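Local coordinates for hemolysin II regulatory protein (Bacillus cereus, PDB 2JJ7) that regulates hemolysin II as a TetR-family transcription factor, probably binding DNA as a dimer through a helix-turn-helix motif, at residues A15-F20 against K95-I100; T102-E107 against I157-K162. One frame throughout, in Å; residues are numbered along the deposited sequence.

In the fold
Helix 98-109 is common to both interactions. Its first turn, in interaction 1, receives helix 5-23 of the DNA-binding domain. The following turns, in interaction 2, pack on segment 157-162, which leads out of helix 147-158, inside the C-terminal domain. The centres of the two contacts lie about 11 Å apart, and their residues touch directly: Phe20 O is 3.4 Å from Leu103 CD2, and Pro98 O is 3.5 Å from Pro161 CB. Interaction 1 is a polar surface contact; interaction 2 is buried and borders on the second subunit. Helix 98-109 thus has the DNA-binding part, whose helix-turn-helix is predicted at residues 29-48, against its first turn and the dimer interface near its later turns.

Interaction 1 (A15-F20 against K95-I100); sequences AAKKKF and KENPEI
Lys17 holds CG anti to its backbone N (chi1 -179°) and stays extended beyond it, carrying its ammonium group to Asn97, while Glu99 bends at chi2 (88°) and turns its carboxylate beside the lysine chain. Lys17 NZ donates to Asn97 OD1 at 2.8 Å, with a C=O...N angle of 126° and the donor tilted out of the amide plane. Asn97 ND2 is bonded in turn to His93 O, so both ends of the amide are engaged and its rotation is fixed. The Lys17 and Glu99 side chains cross at about a right angle, with Glu99 OE1 3.3 Å from Lys17 CE. Direct ion pairing is long, 3.9 Å from Lys17 NZ to Glu99 OE1; a water closes the gap, accepting from Lys17 NZ at 2.8 Å and donating to Glu99 OE1 at 2.7 Å. Nearer the backbone, Glu99 CG packs 3.2 Å from Lys17 O. Tyr62 of helix 51-62 adds a cation-pi contact to Lys17. Asn97 separates helix 79-96 from helix 98-109, and the lysine reaches this break from helix 5-23: a polar junction between the N-terminal DNA-binding domain and the helical C-terminal domain of a TetR-family regulator.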
# COMPACT_ATOMS: atom_id res chain seq x y z
N ALA B 15 10.42 23.77 -8.86
CA ALA B 15 11.27 22.87 -9.65
C ALA B 15 11.70 21.65 -8.85
O ALA B 15 11.63 20.52 -9.34
CB ALA B 15 12.49 23.61 -10.19
N ALA B 16 12.15 21.89 -7.63
CA ALA B 16 12.66 20.86 -6.76
C ALA B 16 11.54 19.88 -6.36
O ALA B 16 11.73 18.67 -6.41
CB ALA B 16 13.30 21.48 -5.55
N LYS B 17 10.38 20.41 -5.98
CA LYS B 17 9.18 19.58 -5.76
C LYS B 17 8.94 18.65 -6.95
O LYS B 17 8.79 17.44 -6.78
CB LYS B 17 7.94 20.47 -5.55
CG LYS B 17 6.64 19.72 -5.27
CD LYS B 17 5.42 20.63 -5.38
CE LYS B 17 4.26 20.06 -4.59
NZ LYS B 17 2.98 20.84 -4.77
N LYS B 18 8.90 19.23 -8.15
CA LYS B 18 8.67 18.48 -9.38
C LYS B 18 9.71 17.38 -9.60
O LYS B 18 9.36 16.23 -9.84
CB LYS B 18 8.65 19.42 -10.60
CG LYS B 18 8.27 18.69 -11.89
CD LYS B 18 8.41 19.56 -13.13
CE LYS B 18 8.07 18.77 -14.38
NZ LYS B 18 7.76 19.66 -15.54
N LYS B 19 10.98 17.75 -9.50
CA LYS B 19 12.09 16.85 -9.81
C LYS B 19 12.30 15.76 -8.77
O LYS B 19 12.43 14.59 -9.11
CB LYS B 19 13.36 17.65 -10.08
CG LYS B 19 13.38 18.33 -11.45
CD LYS B 19 13.64 17.29 -12.54
CE LYS B 19 13.23 17.77 -13.91
NZ LYS B 19 13.24 16.65 -14.89
N PHE B 20 12.33 16.15 -7.49
CA PHE B 20 12.29 15.18 -6.39
C PHE B 20 11.13 14.20 -6.52
O PHE B 20 11.30 13.01 -6.29
CB PHE B 20 12.18 15.88 -5.04
CG PHE B 20 13.48 16.43 -4.51
CD1 PHE B 20 14.62 15.63 -4.45
CD2 PHE B 20 13.55 17.74 -4.04
CE1 PHE B 20 15.83 16.14 -3.95
CE2 PHE B 20 14.76 18.25 -3.53
CZ PHE B 20 15.90 17.45 -3.49
N LYS B 95 -3.78 15.26 -3.06
CA LYS B 95 -4.40 15.69 -4.30
C LYS B 95 -3.73 16.97 -4.78
O LYS B 95 -3.41 17.10 -5.94
CB LYS B 95 -5.89 15.94 -4.09
CG LYS B 95 -6.76 15.49 -5.25
CD LYS B 95 -8.19 16.05 -5.17
CE LYS B 95 -8.79 15.91 -3.77
NZ LYS B 95 -10.26 16.15 -3.74
N GLU B 96 -3.53 17.90 -3.85
CA GLU B 96 -2.96 19.22 -4.16
C GLU B 96 -1.44 19.13 -4.31
O GLU B 96 -0.82 19.92 -5.03
CB GLU B 96 -3.32 20.23 -3.06
CG GLU B 96 -4.83 20.52 -2.91
CD GLU B 96 -5.19 21.31 -1.63
OE1 GLU B 96 -4.40 21.29 -0.65
OE2 GLU B 96 -6.28 21.92 -1.59
N ASN B 97 -0.83 18.17 -3.62
CA ASN B 97 0.62 18.03 -3.60
C ASN B 97 1.09 16.60 -3.83
O ASN B 97 1.63 15.98 -2.91
CB ASN B 97 1.15 18.51 -2.25
CG ASN B 97 0.77 19.93 -1.97
OD1 ASN B 97 1.46 20.85 -2.39
ND2 ASN B 97 -0.32 20.13 -1.24
N PRO B 98 0.89 16.07 -5.06
CA PRO B 98 1.16 14.64 -5.29
C PRO B 98 2.59 14.21 -4.93
O PRO B 98 2.79 13.09 -4.43
CB PRO B 98 0.86 14.44 -6.78
CG PRO B 98 0.65 15.84 -7.38
CD PRO B 98 0.26 16.72 -6.23
N GLU B 99 3.57 15.09 -5.17
CA GLU B 99 4.98 14.77 -4.92
C GLU B 99 5.26 14.47 -3.45
O GLU B 99 6.12 13.64 -3.14
CB GLU B 99 5.88 15.92 -5.41
CG GLU B 99 5.87 16.09 -6.90
CD GLU B 99 4.78 17.01 -7.41
OE1 GLU B 99 3.93 17.49 -6.61
OE2 GLU B 99 4.78 17.26 -8.63
N ILE B 100 4.56 15.18 -2.56
CA ILE B 100 4.70 14.98 -1.12
C ILE B 100 4.21 13.57 -0.76
O ILE B 100 4.76 12.92 0.14
CB ILE B 100 3.95 16.10 -0.32
CG1 ILE B 100 4.60 17.50 -0.53
CG2 ILE B 100 3.87 15.76 1.17
CD1 ILE B 100 6.11 17.65 -0.09
O HOH W 1 2.35 19.55 -7.22

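Interaction 2 (T102-E107 against I157-K162); sequences TLAYEE and IVLFPK
Leu159 meets Ala104 and Tyr105 where the chain leaving helix 147-158 comes up to helix 98-109, within the all-helical C-terminal domain of the TetR fold. All five touching residues are buried, and the contact is apolar apart from the threonine hydroxyl and main-chain atoms. From Leu159 CA the side chain heads for the opposing helix. Leu159 CB lies 4.2 Å from Tyr105 CB. CG, anti to the carbonyl carbon (chi1 -59°), is the branch point and stands farther from the helix than either CB or CD1. CD1 does the touching: Leu159 CD1 approaches the helix backbone at Tyr105, 3.8 Å from both Tyr105 N and Tyr105 CA, and also packs 4.0 Å from Tyr105 CB and 4.4 Å from Ala104 CB. The other branch, CD2, has no comparably close approach to helix 98-109. Elsewhere the leucine side chain packs on Ile94, Phe122 and Phe126, so several helices and a loop converge on it.

Tyr105 therefore offers its backbone and CB to the leucine. Its ring serves another contact: chi1 of 178° sets CG anti to the backbone N, and the ring beyond it stacks on His149 of the second subunit. The intrachain contact thus adjoins the dimer interface, and it does so at both of its segments.

A turn earlier on helix 98-109, Thr102 faces Pro161, which also packs on Phe145 of the second subunit. The two side chains cross obliquely. The threonine hydroxyl lies against the CG-CD side of the proline ring: Thr102 OG1 is 3.3 Å from Pro161 CG and 3.6 Å from Pro161 CD.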
# COMPACT_ATOMS: atom_id res chain seq x y z
N THR B 102 4.48 10.82 -2.72
CA THR B 102 5.58 9.95 -3.13
C THR B 102 6.75 10.06 -2.16
O THR B 102 7.27 9.05 -1.70
CB THR B 102 6.06 10.33 -4.56
OG1 THR B 102 5.07 9.92 -5.51
CG2 THR B 102 7.40 9.66 -4.89
N LEU B 103 7.14 11.29 -1.83
CA LEU B 103 8.31 11.51 -0.99
C LEU B 103 8.09 11.06 0.44
O LEU B 103 8.98 10.44 1.04
CB LEU B 103 8.76 12.98 -1.03
CG LEU B 103 9.14 13.51 -2.41
CD1 LEU B 103 9.47 15.01 -2.32
CD2 LEU B 103 10.30 12.71 -3.01
N ALA B 104 6.91 11.38 1.00
CA ALA B 104 6.59 10.94 2.35
C ALA B 104 6.46 9.44 2.39
O ALA B 104 6.90 8.83 3.36
CB ALA B 104 5.31 11.59 2.89
N TYR B 105 5.88 8.82 1.36
CA TYR B 105 5.78 7.36 1.37
C TYR B 105 7.17 6.73 1.49
O TYR B 105 7.38 5.84 2.35
CB TYR B 105 5.02 6.81 0.15
CG TYR B 105 4.95 5.29 0.11
CD1 TYR B 105 3.91 4.61 0.74
CD2 TYR B 105 5.92 4.54 -0.57
CE1 TYR B 105 3.85 3.21 0.71
CE2 TYR B 105 5.87 3.16 -0.59
CZ TYR B 105 4.83 2.50 0.04
OH TYR B 105 4.79 1.13 0.00
N GLU B 106 8.11 7.18 0.65
CA GLU B 106 9.48 6.66 0.65
C GLU B 106 10.15 6.80 2.01
O GLU B 106 10.82 5.88 2.47
CB GLU B 106 10.36 7.34 -0.41
CG GLU B 106 10.14 6.87 -1.86
CD GLU B 106 10.15 5.34 -2.04
OE1 GLU B 106 10.96 4.64 -1.37
OE2 GLU B 106 9.35 4.86 -2.87
N GLU B 107 9.97 7.96 2.65
CA GLU B 107 10.58 8.22 3.97
C GLU B 107 9.93 7.38 5.05
O GLU B 107 10.58 7.02 6.04
CB GLU B 107 10.48 9.70 4.35
CG GLU B 107 11.19 10.67 3.38
CD GLU B 107 12.71 10.76 3.59
OE1 GLU B 107 13.24 10.11 4.52
OE2 GLU B 107 13.38 11.49 2.82
N ILE B 157 -2.22 3.51 -0.06
CA ILE B 157 -3.29 4.04 -0.92
C ILE B 157 -3.49 5.56 -0.80
O ILE B 157 -3.74 6.24 -1.80
CB ILE B 157 -4.62 3.26 -0.74
CG1 ILE B 157 -5.15 3.41 0.68
CG2 ILE B 157 -4.41 1.78 -1.10
CD1 ILE B 157 -6.37 2.50 0.99
N VAL B 158 -3.37 6.10 0.41
CA VAL B 158 -3.64 7.51 0.64
C VAL B 158 -2.52 8.39 0.07
O VAL B 158 -2.78 9.51 -0.40
CB VAL B 158 -3.88 7.81 2.16
CG1 VAL B 158 -3.71 9.30 2.48
CG2 VAL B 158 -5.28 7.35 2.54
N LEU B 159 -1.29 7.88 0.10
CA LEU B 159 -0.15 8.69 -0.38
C LEU B 159 0.16 8.53 -1.86
O LEU B 159 1.05 9.19 -2.36
CB LEU B 159 1.11 8.41 0.44
CG LEU B 159 1.00 8.69 1.94
CD1 LEU B 159 2.34 8.41 2.62
CD2 LEU B 159 0.58 10.14 2.17
N PHE B 160 -0.54 7.61 -2.53
CA PHE B 160 -0.24 7.34 -3.93
C PHE B 160 -0.66 8.55 -4.76
O PHE B 160 -1.85 8.89 -4.77
CB PHE B 160 -0.95 6.07 -4.40
CG PHE B 160 -0.58 5.65 -5.78
CD1 PHE B 160 -1.52 5.73 -6.81
CD2 PHE B 160 0.71 5.19 -6.06
CE1 PHE B 160 -1.18 5.35 -8.10
CE2 PHE B 160 1.06 4.81 -7.34
CZ PHE B 160 0.12 4.88 -8.37
N PRO B 161 0.31 9.18 -5.46
CA PRO B 161 0.08 10.48 -6.09
C PRO B 161 -0.97 10.46 -7.20
O PRO B 161 -1.50 11.51 -7.55
CB PRO B 161 1.45 10.84 -6.67
CG PRO B 161 2.13 9.54 -6.87
CD PRO B 161 1.67 8.69 -5.73
N LYS B 162 -1.26 9.28 -7.75
CA LYS B 162 -2.18 9.16 -8.87
C LYS B 162 -3.50 8.55 -8.43
O LYS B 162 -4.28 8.16 -9.28
CB LYS B 162 -1.56 8.30 -9.97
CG LYS B 162 -0.54 8.98 -10.87
CD LYS B 162 -0.12 8.03 -12.00
CE LYS B 162 0.17 8.78 -13.29
NZ LYS B 162 0.14 7.88 -14.49